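Local coordinates for malonyl CoA-ACP transacylase (Xanthomonas oryzae pv. oryzae, PDB 3K89), which probably catalyses transfer of the malonyl group from malonyl-CoA to holo acyl carrier protein, giving malonyl-ACP and free CoA, at residues Ala88-His93 and Leu101-Val106; Thr5-Phe10 and Gln264-Gln269; Leu221-Pro226 and Asp240-Ile245; Val257-Cys262 and Ser284-Arg289. All coordinates share one frame; numbering follows the deposited sequence.

Contact 1. Residues Ala88-His93 and Leu101-Val106; sequences ALLAGH and LVAAGV
Leu90 meets the end of helix 95-103 through one branch. Its CD1 lies 3.8 Å from Ala104 CB and 4.1 Å from Ala103 CB, so a single methyl of the strand touches the methyls of two consecutive alanines. The same CD1 is also 3.9 Å from Ala104 N. No hydrogen bond crosses between the segments; the side chains meeting across the 93 Å² they bury are aliphatic. CD1 gets this far because it continues the extended line of the side chain (chi2 175°), trans to CA, while CD2 branches off without touching the helix. The backbones stay well apart, with the CA atoms of Leu90 and Ala104 separated by 7.9 Å. Gly92, Ser94 and Gly96 fit the GxSxG pattern of a nucleophile elbow, in which a strand ends in a tight turn and a helix follows directly; Leu90 thus joins the strand to the far end of the helix that follows it. That helix end is closed by a Schellman motif. Gly105, with a positive phi of 78°, turns the chain while Val106 N bonds to Leu101 O at 2.9 Å and Gly105 N bonds to Val102 O at 2.9 Å. Further out, Phe10 of the adjacent strand touches both Leu90 and Ala103, Trp76 of helix 61-81 adds to the surroundings of Ala103, and backbone bonds to Pro229 and Val231 hold Leu90 in place.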
loop_
_atom_site.group_PDB
_atom_site.type_symbol
_atom_site.label_atom_id
_atom_site.label_comp_id
_atom_site.label_asym_id
_atom_site.label_seq_id
_atom_site.Cartn_x
_atom_site.Cartn_y
_atom_site.Cartn_z
ATOM N N ALA A 88 -4.351 16.464 7.364
ATOM C CA ALA A 88 -3.788 16.509 8.699
ATOM C C ALA A 88 -3.054 15.215 9.033
ATOM O O ALA A 88 -2.185 15.203 9.916
ATOM C CB ALA A 88 -4.869 16.772 9.728
ATOM N N LEU A 89 -3.417 14.129 8.339
ATOM C CA LEU A 89 -2.783 12.822 8.549
ATOM C C LEU A 89 -2.663 12.071 7.228
ATOM O O LEU A 89 -3.446 12.310 6.316
ATOM C CB LEU A 89 -3.616 11.988 9.511
ATOM C CG LEU A 89 -3.739 12.463 10.965
ATOM C CD1 LEU A 89 -4.842 11.717 11.694
ATOM C CD2 LEU A 89 -2.407 12.333 11.714
ATOM N N LEU A 90 -1.684 11.167 7.161
ATOM C CA LEU A 90 -1.456 10.293 6.001
ATOM C C LEU A 90 -1.397 8.829 6.443
ATOM O O LEU A 90 -1.097 8.523 7.602
ATOM C CB LEU A 90 -0.117 10.626 5.340
ATOM C CG LEU A 90 0.189 12.088 5.017
ATOM C CD1 LEU A 90 1.611 12.191 4.473
ATOM C CD2 LEU A 90 -0.780 12.637 3.990
ATOM N N ALA A 91 -1.681 7.925 5.508
ATOM C CA ALA A 91 -1.407 6.493 5.691
ATOM C C ALA A 91 -1.307 5.859 4.303
ATOM O O ALA A 91 -1.675 6.469 3.310
ATOM C CB ALA A 91 -2.499 5.817 6.518
ATOM N N GLY A 92 -0.806 4.639 4.221
ATOM C CA GLY A 92 -0.812 3.966 2.927
ATOM C C GLY A 92 -0.719 2.489 3.129
ATOM O O GLY A 92 -0.271 2.050 4.188
ATOM N N HIS A 93 -1.120 1.729 2.119
ATOM C CA HIS A 93 -1.241 0.298 2.272
ATOM C C HIS A 93 0.021 -0.389 1.786
ATOM O O HIS A 93 0.281 -0.401 0.590
ATOM C CB HIS A 93 -2.468 -0.187 1.495
ATOM C CG HIS A 93 -2.901 -1.570 1.864
ATOM N ND1 HIS A 93 -2.119 -2.682 1.621
ATOM C CD2 HIS A 93 -4.031 -2.020 2.455
ATOM C CE1 HIS A 93 -2.751 -3.762 2.051
ATOM N NE2 HIS A 93 -3.912 -3.387 2.573
ATOM N N LEU A 101 5.360 8.479 3.334
ATOM C CA LEU A 101 6.574 9.044 3.916
ATOM C C LEU A 101 7.254 10.022 2.953
ATOM O O LEU A 101 7.826 11.025 3.398
ATOM C CB LEU A 101 7.533 7.945 4.383
ATOM C CG LEU A 101 7.002 7.205 5.613
ATOM C CD1 LEU A 101 7.743 5.879 5.779
ATOM C CD2 LEU A 101 7.155 8.035 6.885
ATOM N N VAL A 102 7.159 9.755 1.649
ATOM C CA VAL A 102 7.678 10.700 0.663
ATOM C C VAL A 102 6.805 11.958 0.678
ATOM O O VAL A 102 7.332 13.085 0.744
ATOM C CB VAL A 102 7.808 10.084 -0.758
ATOM C CG1 VAL A 102 8.293 11.115 -1.788
ATOM C CG2 VAL A 102 8.800 8.931 -0.718
ATOM N N ALA A 103 5.481 11.774 0.691
ATOM C CA ALA A 103 4.554 12.930 0.726
ATOM C C ALA A 103 4.776 13.799 1.959
ATOM O O ALA A 103 4.669 15.019 1.875
ATOM C CB ALA A 103 3.106 12.471 0.659
ATOM N N ALA A 104 5.087 13.156 3.090
ATOM C CA ALA A 104 5.390 13.822 4.355
ATOM C C ALA A 104 6.776 14.490 4.389
ATOM O O ALA A 104 7.101 15.174 5.360
ATOM C CB ALA A 104 5.255 12.828 5.528
ATOM N N GLY A 105 7.581 14.282 3.352
ATOM C CA GLY A 105 8.927 14.838 3.285
ATOM C C GLY A 105 9.984 14.107 4.101
ATOM O O GLY A 105 11.091 14.619 4.302
ATOM N N VAL A 106 9.655 12.899 4.547
ATOM C CA VAL A 106 10.612 12.089 5.325
ATOM C C VAL A 106 11.745 11.574 4.443
ATOM O O VAL A 106 12.912 11.568 4.851
ATOM C CB VAL A 106 9.882 10.909 6.008
ATOM C CG1 VAL A 106 10.849 9.981 6.754
ATOM C CG2 VAL A 106 8.860 11.435 7.017
#

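Contact 2. Residues Thr5-Phe10 and Gln264-Gln269; sequences TLAFVF and QALASQ
Just before Leu266, the residue that meets Ala7 and Val9 across this contact, the carbonyl oxygen of Ala265 accepts two bonds. Ser268 OG donates to Ala265 O over 2.8 Å, approaching at a C=O...donor angle of 115° and tilted 30° from the carbonyl plane. The second, from Gln269 N to Ala265 O, is weak at 3.2 Å. Both lie at the C-terminal end of helix 259-268, where Gln269 N also bonds to Leu266 O at 3.0 Å. The contact itself is apolar and is carried on the helix side by the forked end of Leu266. Its CD1 lies 4.1 Å from Ala7 CB and 4.2 Å from Val9 CG1, and CD2 also reaches Ala7 CB at 4.1 Å, so both branches bear on the alanine and one on the valine. Val9 offers CG1 because that branch is anti to its carbonyl carbon (chi1 -64°). Ala7 and Val9, two apart in the strand, direct their CB atoms to this helix, whereas the CB of Phe8 points away, and its ring meets Trp76 and Trp79. Strand 6-10 runs between parallel strands 86-92 and 273-276, and helix 259-268 covers this face of the sheet, Leu266 also touching Leu89.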
loop_
_atom_site.group_PDB
_atom_site.type_symbol
_atom_site.label_atom_id
_atom_site.label_comp_id
_atom_site.label_asym_id
_atom_site.label_seq_id
_atom_site.Cartn_x
_atom_site.Cartn_y
_atom_site.Cartn_z
ATOM N N THR A 5 -9.875 17.747 9.190
ATOM C CA THR A 5 -10.784 16.636 8.895
ATOM C C THR A 5 -10.367 15.782 7.696
ATOM O O THR A 5 -11.049 14.812 7.383
ATOM C CB THR A 5 -12.253 17.099 8.667
ATOM O OG1 THR A 5 -12.343 17.908 7.483
ATOM C CG2 THR A 5 -12.762 17.880 9.884
ATOM N N LEU A 6 -9.261 16.140 7.041
ATOM C CA LEU A 6 -8.862 15.469 5.794
ATOM C C LEU A 6 -7.631 14.573 5.965
ATOM O O LEU A 6 -6.649 14.998 6.527
ATOM C CB LEU A 6 -8.591 16.513 4.703
ATOM C CG LEU A 6 -8.063 16.087 3.326
ATOM C CD1 LEU A 6 -9.093 15.301 2.515
ATOM C CD2 LEU A 6 -7.633 17.305 2.553
ATOM N N ALA A 7 -7.693 13.338 5.466
ATOM C CA ALA A 7 -6.489 12.506 5.377
ATOM C C ALA A 7 -6.280 12.085 3.921
ATOM O O ALA A 7 -7.227 12.059 3.129
ATOM C CB ALA A 7 -6.600 11.271 6.265
ATOM N N PHE A 8 -5.035 11.766 3.579
ATOM C CA PHE A 8 -4.718 11.166 2.277
ATOM C C PHE A 8 -4.210 9.758 2.550
ATOM O O PHE A 8 -3.466 9.545 3.520
ATOM C CB PHE A 8 -3.625 11.953 1.558
ATOM C CG PHE A 8 -4.141 13.014 0.627
ATOM C CD1 PHE A 8 -5.201 13.840 1.008
ATOM C CD2 PHE A 8 -3.534 13.216 -0.608
ATOM C CE1 PHE A 8 -5.660 14.832 0.137
ATOM C CE2 PHE A 8 -3.980 14.205 -1.481
ATOM C CZ PHE A 8 -5.049 15.013 -1.106
ATOM N N VAL A 9 -4.628 8.818 1.698
ATOM C CA VAL A 9 -4.131 7.419 1.759
ATOM C C VAL A 9 -3.531 7.057 0.408
ATOM O O VAL A 9 -4.005 7.530 -0.624
ATOM C CB VAL A 9 -5.211 6.380 2.189
ATOM C CG1 VAL A 9 -5.687 6.641 3.635
ATOM C CG2 VAL A 9 -6.394 6.336 1.226
ATOM N N PHE A 10 -2.501 6.202 0.420
ATOM C CA PHE A 10 -1.779 5.882 -0.810
ATOM C C PHE A 10 -1.850 4.393 -1.083
ATOM O O PHE A 10 -1.639 3.589 -0.178
ATOM C CB PHE A 10 -0.321 6.337 -0.685
ATOM C CG PHE A 10 -0.187 7.817 -0.418
ATOM C CD1 PHE A 10 -0.249 8.315 0.894
ATOM C CD2 PHE A 10 -0.053 8.711 -1.484
ATOM C CE1 PHE A 10 -0.157 9.720 1.126
ATOM C CE2 PHE A 10 0.064 10.097 -1.267
ATOM C CZ PHE A 10 -0.005 10.601 0.043
ATOM N N GLN A 264 -9.671 3.234 11.110
ATOM C CA GLN A 264 -10.328 3.532 12.399
ATOM C C GLN A 264 -9.534 4.559 13.209
ATOM O O GLN A 264 -10.125 5.427 13.874
ATOM C CB GLN A 264 -10.546 2.242 13.210
ATOM C CG GLN A 264 -11.629 1.349 12.603
ATOM C CD GLN A 264 -11.694 -0.048 13.231
ATOM O OE1 GLN A 264 -10.752 -0.509 13.875
ATOM N NE2 GLN A 264 -12.819 -0.725 13.033
ATOM N N ALA A 265 -8.205 4.490 13.135
ATOM C CA ALA A 265 -7.346 5.451 13.848
ATOM C C ALA A 265 -7.518 6.852 13.280
ATOM O O ALA A 265 -7.584 7.829 14.041
ATOM C CB ALA A 265 -5.871 5.021 13.823
ATOM N N LEU A 266 -7.571 6.950 11.946
ATOM C CA LEU A 266 -7.852 8.229 11.275
ATOM C C LEU A 266 -9.181 8.816 11.750
ATOM O O LEU A 266 -9.217 9.973 12.176
ATOM C CB LEU A 266 -7.860 8.073 9.750
ATOM C CG LEU A 266 -6.520 7.705 9.088
ATOM C CD1 LEU A 266 -6.753 7.436 7.589
ATOM C CD2 LEU A 266 -5.450 8.786 9.311
ATOM N N ALA A 267 -10.241 8.010 11.677
ATOM C CA ALA A 267 -11.590 8.429 12.080
ATOM C C ALA A 267 -11.635 8.842 13.549
ATOM O O ALA A 267 -12.303 9.819 13.895
ATOM C CB ALA A 267 -12.598 7.321 11.806
ATOM N N SER A 268 -10.924 8.114 14.402
ATOM C CA SER A 268 -10.917 8.420 15.842
ATOM C C SER A 268 -10.202 9.746 16.118
ATOM O O SER A 268 -10.384 10.353 17.185
ATOM C CB SER A 268 -10.268 7.283 16.640
ATOM O OG SER A 268 -8.851 7.334 16.532
ATOM N N GLN A 269 -9.393 10.202 15.165
ATOM C CA GLN A 269 -8.663 11.452 15.340
ATOM C C GLN A 269 -9.331 12.627 14.624
ATOM O O GLN A 269 -8.706 13.667 14.408
ATOM C CB GLN A 269 -7.195 11.283 14.918
ATOM C CG GLN A 269 -6.412 10.393 15.873
ATOM C CD GLN A 269 -4.956 10.210 15.486
ATOM O OE1 GLN A 269 -4.435 9.092 15.514
ATOM N NE2 GLN A 269 -4.288 11.301 15.139
#

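Contact 3. Residues Leu221-Pro226 and Asp240-Ile245; sequences LSWHAP and DGSAAI
Trp223, Ile245 and Ser242 account for most of the 186 Å² buried here. The tryptophan meets the helix at two places: its CB lies 3.6 Å from Ser242 OG, and at the far end of the indole CZ3 lies 4.1 Å from Ile245 CG2. Both partners approach the ring obliquely. Ile245 divides its branches between two residues of the loop. CG2, anti to its own backbone N, goes to Trp223, while the other branch ends in CD1, 4.4 Å from Pro226 CD. The arrangement is a loop laid against the first turn of a helix: residues 221-226 follow helix 208-219, and a short two-stranded hairpin separates them from helix 242-254. Gly241 is the N-cap, and its carbonyl oxygen receives Ile245 N at 3.0 Å in the first turn; Ser242 and Ile245, three residues apart, fall on the same side by the helical repeat. Polar groups at the contact are satisfied from outside it. Ser242 OG bonds to NE of Arg246, whose guanidinium also makes a cation-pi interaction with Trp223, so this one arginine links the indole and the hydroxyl. Trp223 NE1 donates to Met218 O in the preceding helix, which fixes the rotation of the indole plane.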
loop_
_atom_site.group_PDB
_atom_site.type_symbol
_atom_site.label_atom_id
_atom_site.label_comp_id
_atom_site.label_asym_id
_atom_site.label_seq_id
_atom_site.Cartn_x
_atom_site.Cartn_y
_atom_site.Cartn_z
ATOM N N LEU A 221 20.219 5.786 4.172
ATOM C CA LEU A 221 19.533 6.973 3.639
ATOM C C LEU A 221 19.355 8.086 4.663
ATOM O O LEU A 221 19.438 7.870 5.868
ATOM C CB LEU A 221 18.155 6.575 3.091
ATOM C CG LEU A 221 18.110 5.417 2.079
ATOM C CD1 LEU A 221 16.656 5.024 1.794
ATOM C CD2 LEU A 221 18.853 5.696 0.763
ATOM N N SER A 222 19.105 9.286 4.142
ATOM C CA SER A 222 18.758 10.451 4.930
ATOM C C SER A 222 17.255 10.429 5.238
ATOM O O SER A 222 16.428 10.324 4.324
ATOM C CB SER A 222 19.124 11.708 4.129
ATOM O OG SER A 222 18.780 12.879 4.837
ATOM N N TRP A 223 16.926 10.505 6.523
ATOM C CA TRP A 223 15.549 10.527 7.023
ATOM C C TRP A 223 15.289 11.885 7.626
ATOM O O TRP A 223 16.082 12.386 8.431
ATOM C CB TRP A 223 15.321 9.393 8.045
ATOM C CG TRP A 223 15.385 8.053 7.362
ATOM C CD1 TRP A 223 16.506 7.431 6.897
ATOM C CD2 TRP A 223 14.279 7.215 6.997
ATOM N NE1 TRP A 223 16.173 6.248 6.279
ATOM C CE2 TRP A 223 14.811 6.101 6.313
ATOM C CE3 TRP A 223 12.890 7.293 7.184
ATOM C CZ2 TRP A 223 14.005 5.061 5.818
ATOM C CZ3 TRP A 223 12.082 6.259 6.683
ATOM C CH2 TRP A 223 12.649 5.164 6.008
ATOM N N HIS A 224 14.189 12.502 7.207
ATOM C CA HIS A 224 13.796 13.823 7.678
ATOM C C HIS A 224 12.559 13.761 8.561
ATOM O O HIS A 224 11.769 12.795 8.493
ATOM C CB HIS A 224 13.543 14.723 6.467
ATOM C CG HIS A 224 14.679 14.742 5.497
ATOM N ND1 HIS A 224 15.837 15.457 5.723
ATOM C CD2 HIS A 224 14.857 14.109 4.314
ATOM C CE1 HIS A 224 16.671 15.275 4.717
ATOM N NE2 HIS A 224 16.106 14.452 3.851
ATOM N N ALA A 225 12.374 14.792 9.386
ATOM C CA ALA A 225 11.191 14.890 10.242
ATOM C C ALA A 225 9.923 14.990 9.374
ATOM O O ALA A 225 9.917 15.717 8.371
ATOM C CB ALA A 225 11.307 16.101 11.156
ATOM N N PRO A 226 8.872 14.223 9.712
ATOM C CA PRO A 226 7.676 14.314 8.862
ATOM C C PRO A 226 6.951 15.649 9.027
ATOM O O PRO A 226 6.796 16.144 10.146
ATOM C CB PRO A 226 6.789 13.161 9.350
ATOM C CG PRO A 226 7.261 12.878 10.749
ATOM C CD PRO A 226 8.745 13.178 10.741
ATOM N N ASP A 240 7.387 8.176 16.464
ATOM C CA ASP A 240 8.153 9.397 16.687
ATOM C C ASP A 240 9.634 9.190 16.475
ATOM O O ASP A 240 10.277 8.442 17.215
ATOM C CB ASP A 240 7.898 9.933 18.102
ATOM C CG ASP A 240 6.485 10.451 18.289
ATOM O OD1 ASP A 240 5.954 11.125 17.368
ATOM O OD2 ASP A 240 5.903 10.205 19.375
ATOM N N GLY A 241 10.165 9.860 15.461
ATOM C CA GLY A 241 11.600 9.856 15.182
ATOM C C GLY A 241 12.025 8.793 14.190
ATOM O O GLY A 241 11.297 7.820 13.957
ATOM N N SER A 242 13.211 8.988 13.615
ATOM C CA SER A 242 13.739 8.147 12.545
ATOM C C SER A 242 13.820 6.657 12.914
ATOM O O SER A 242 13.349 5.790 12.160
ATOM C CB SER A 242 15.138 8.650 12.155
ATOM O OG SER A 242 15.787 7.780 11.251
ATOM N N ALA A 243 14.426 6.367 14.066
ATOM C CA ALA A 243 14.584 4.982 14.500
ATOM C C ALA A 243 13.246 4.246 14.596
ATOM O O ALA A 243 13.128 3.108 14.130
ATOM C CB ALA A 243 15.334 4.912 15.843
ATOM N N ALA A 244 12.240 4.908 15.164
ATOM C CA ALA A 244 10.945 4.290 15.387
ATOM C C ALA A 244 10.170 4.101 14.077
ATOM O O ALA A 244 9.536 3.069 13.878
ATOM C CB ALA A 244 10.128 5.103 16.381
ATOM N N ILE A 245 10.231 5.096 13.199
ATOM C CA ILE A 245 9.587 4.982 11.887
ATOM C C ILE A 245 10.201 3.825 11.115
ATOM O O ILE A 245 9.474 2.971 10.594
ATOM C CB ILE A 245 9.676 6.303 11.092
ATOM C CG1 ILE A 245 8.790 7.347 11.781
ATOM C CG2 ILE A 245 9.247 6.085 9.634
ATOM C CD1 ILE A 245 8.965 8.806 11.339
#

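Contact 4. Residues Val257-Cys262 and Ser284-Arg289; sequences VQWTGC and SGLIKR
The indole of Trp259 meets Leu286 through its pyrrole part: CD1 lies 3.8 Å from Leu286 CD1 and 4.0 Å from Leu286 CB. The approach is oblique to the ring, and the two side chains cross at about a right angle. On the six-membered part, Val9 of strand 6-10 touches CH2 and the backbone of Gly92 touches CZ3. The imidazole of His93 instead comes over CG, with the planes at about 50°. This is a helix-to-helix contact in the alpha/beta core of the acyltransferase fold, joining the first turn of helix 259-268 to the middle of helix 282-290. Gln258 is both the N-cap, its carbonyl oxygen taking Cys262 N at 2.9 Å, and the centre of an inverse gamma turn, marked by a weak bond from Trp259 N to Val257 O at 3.1 Å. From this start CG lies anti to the backbone N (chi1 -174°), which directs the indole toward helix 282-290. There Leu286 presents CB and CD1 to the ring, and Ile287 adds its CG1 more loosely, although its CB is directed neither toward nor away from Trp259, so that the chain beyond CB makes the approach. Leu283 and Ile290 also touch Trp259. Trp259 NE1 is buried with no polar partner in the model; its neighbours across the contact are carbons, Leu286 CB at 4.0 Å and Ile287 CG1 at 4.4 Å.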
loop_
_atom_site.group_PDB
_atom_site.type_symbol
_atom_site.label_atom_id
_atom_site.label_comp_id
_atom_site.label_asym_id
_atom_site.label_seq_id
_atom_site.Cartn_x
_atom_site.Cartn_y
_atom_site.Cartn_z
ATOM N N VAL A 257 -0.758 -6.198 7.734
ATOM C CA VAL A 257 -1.178 -4.812 7.525
ATOM C C VAL A 257 -2.494 -4.602 8.253
ATOM O O VAL A 257 -3.482 -5.259 7.958
ATOM C CB VAL A 257 -1.351 -4.516 6.014
ATOM C CG1 VAL A 257 -2.070 -3.185 5.746
ATOM C CG2 VAL A 257 -0.008 -4.501 5.329
ATOM N N GLN A 258 -2.493 -3.683 9.216
ATOM C CA GLN A 258 -3.709 -3.396 9.991
ATOM C C GLN A 258 -4.472 -2.268 9.294
ATOM O O GLN A 258 -4.516 -1.127 9.784
ATOM C CB GLN A 258 -3.343 -2.986 11.435
ATOM C CG GLN A 258 -2.481 -4.018 12.215
ATOM C CD GLN A 258 -3.198 -5.311 12.560
ATOM O OE1 GLN A 258 -2.544 -6.317 12.875
ATOM N NE2 GLN A 258 -4.529 -5.299 12.537
ATOM N N TRP A 259 -5.010 -2.551 8.103
ATOM C CA TRP A 259 -5.618 -1.472 7.322
ATOM C C TRP A 259 -6.897 -0.976 8.000
ATOM O O TRP A 259 -7.090 0.238 8.151
ATOM C CB TRP A 259 -5.851 -1.849 5.839
ATOM C CG TRP A 259 -6.335 -0.632 5.073
ATOM C CD1 TRP A 259 -7.588 -0.421 4.512
ATOM C CD2 TRP A 259 -5.601 0.582 4.878
ATOM N NE1 TRP A 259 -7.643 0.841 3.964
ATOM C CE2 TRP A 259 -6.439 1.471 4.162
ATOM C CE3 TRP A 259 -4.296 0.992 5.215
ATOM C CZ2 TRP A 259 -6.027 2.763 3.793
ATOM C CZ3 TRP A 259 -3.875 2.264 4.829
ATOM C CH2 TRP A 259 -4.748 3.141 4.134
ATOM N N THR A 260 -7.731 -1.906 8.454
ATOM C CA THR A 260 -8.932 -1.526 9.222
ATOM C C THR A 260 -8.550 -0.636 10.396
ATOM O O THR A 260 -9.148 0.422 10.578
ATOM C CB THR A 260 -9.700 -2.764 9.672
ATOM O OG1 THR A 260 -10.153 -3.445 8.504
ATOM C CG2 THR A 260 -10.930 -2.394 10.523
ATOM N N GLY A 261 -7.522 -1.046 11.139
ATOM C CA GLY A 261 -7.026 -0.293 12.287
ATOM C C GLY A 261 -6.560 1.099 11.916
ATOM O O GLY A 261 -6.845 2.063 12.631
ATOM N N CYS A 262 -5.832 1.224 10.803
ATOM C CA CYS A 262 -5.349 2.540 10.367
ATOM C C CYS A 262 -6.504 3.485 10.041
ATOM O O CYS A 262 -6.490 4.645 10.428
ATOM C CB CYS A 262 -4.433 2.403 9.131
ATOM S SG CYS A 262 -2.794 1.727 9.525
ATOM N N SER A 284 -10.401 3.222 -1.336
ATOM C CA SER A 284 -11.691 3.896 -1.163
ATOM C C SER A 284 -12.787 2.867 -0.892
ATOM O O SER A 284 -13.635 3.080 -0.026
ATOM C CB SER A 284 -12.037 4.761 -2.383
ATOM O OG SER A 284 -11.114 5.832 -2.549
ATOM N N GLY A 285 -12.742 1.738 -1.609
ATOM C CA GLY A 285 -13.710 0.634 -1.391
ATOM C C GLY A 285 -13.612 0.041 0.007
ATOM O O GLY A 285 -14.631 -0.180 0.686
ATOM N N LEU A 286 -12.379 -0.199 0.464
ATOM C CA LEU A 286 -12.155 -0.701 1.824
ATOM C C LEU A 286 -12.665 0.265 2.892
ATOM O O LEU A 286 -13.310 -0.152 3.856
ATOM C CB LEU A 286 -10.664 -1.029 2.056
ATOM C CG LEU A 286 -10.090 -2.069 1.084
ATOM C CD1 LEU A 286 -8.596 -2.181 1.325
ATOM C CD2 LEU A 286 -10.769 -3.443 1.281
ATOM N N ILE A 287 -12.359 1.545 2.709
ATOM C CA ILE A 287 -12.745 2.590 3.657
ATOM C C ILE A 287 -14.277 2.627 3.805
ATOM O O ILE A 287 -14.777 2.712 4.929
ATOM C CB ILE A 287 -12.188 3.966 3.248
ATOM C CG1 ILE A 287 -10.668 4.015 3.477
ATOM C CG2 ILE A 287 -12.836 5.091 4.082
ATOM C CD1 ILE A 287 -9.944 5.097 2.677
ATOM N N LYS A 288 -14.993 2.539 2.686
ATOM C CA LYS A 288 -16.472 2.544 2.701
ATOM C C LYS A 288 -17.041 1.369 3.488
ATOM O O LYS A 288 -18.137 1.469 4.066
ATOM C CB LYS A 288 -17.044 2.566 1.276
ATOM C CG LYS A 288 -16.718 3.836 0.490
ATOM C CD LYS A 288 -17.502 3.919 -0.806
ATOM C CE LYS A 288 -16.607 4.284 -2.000
ATOM N NZ LYS A 288 -15.556 5.309 -1.708
ATOM N N ARG A 289 -16.310 0.254 3.511
ATOM C CA ARG A 289 -16.718 -0.930 4.273
ATOM C C ARG A 289 -16.349 -0.813 5.754
ATOM O O ARG A 289 -17.069 -1.318 6.618
ATOM C CB ARG A 289 -16.144 -2.210 3.640
ATOM C CG ARG A 289 -16.607 -3.526 4.261
ATOM C CD ARG A 289 -18.104 -3.778 4.045
ATOM N NE ARG A 289 -18.577 -4.901 4.855
ATOM C CZ ARG A 289 -18.873 -4.821 6.150
ATOM N NH1 ARG A 289 -18.755 -3.663 6.791
ATOM N NH2 ARG A 289 -19.291 -5.901 6.804
#

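How the contacts relate
Contacts 1, 2 and 4 meet around strands 86-92 and 6-10. Contacts 1 and 2 reach neighbouring strands of one parallel sheet, with Ala88 N probably bonded to Leu6 O at 2.9 Å. Contacts 1 and 4 touch where His93 CD2 lies 3.8 Å from Trp259 CG. Contacts 2 and 4 both use helix 259-268. Contact 3 is peripheral but joins contact 1 through a probable bond from His224 N to Val106 O at 2.8 Å. Segment 88-93 ends just before the predicted active-site Ser94; the side chain of Trp259 is about 8 Å from that of Ser94 and about 10 Å from that of His203, and that of Leu286 about 5 Å from bound glycerol.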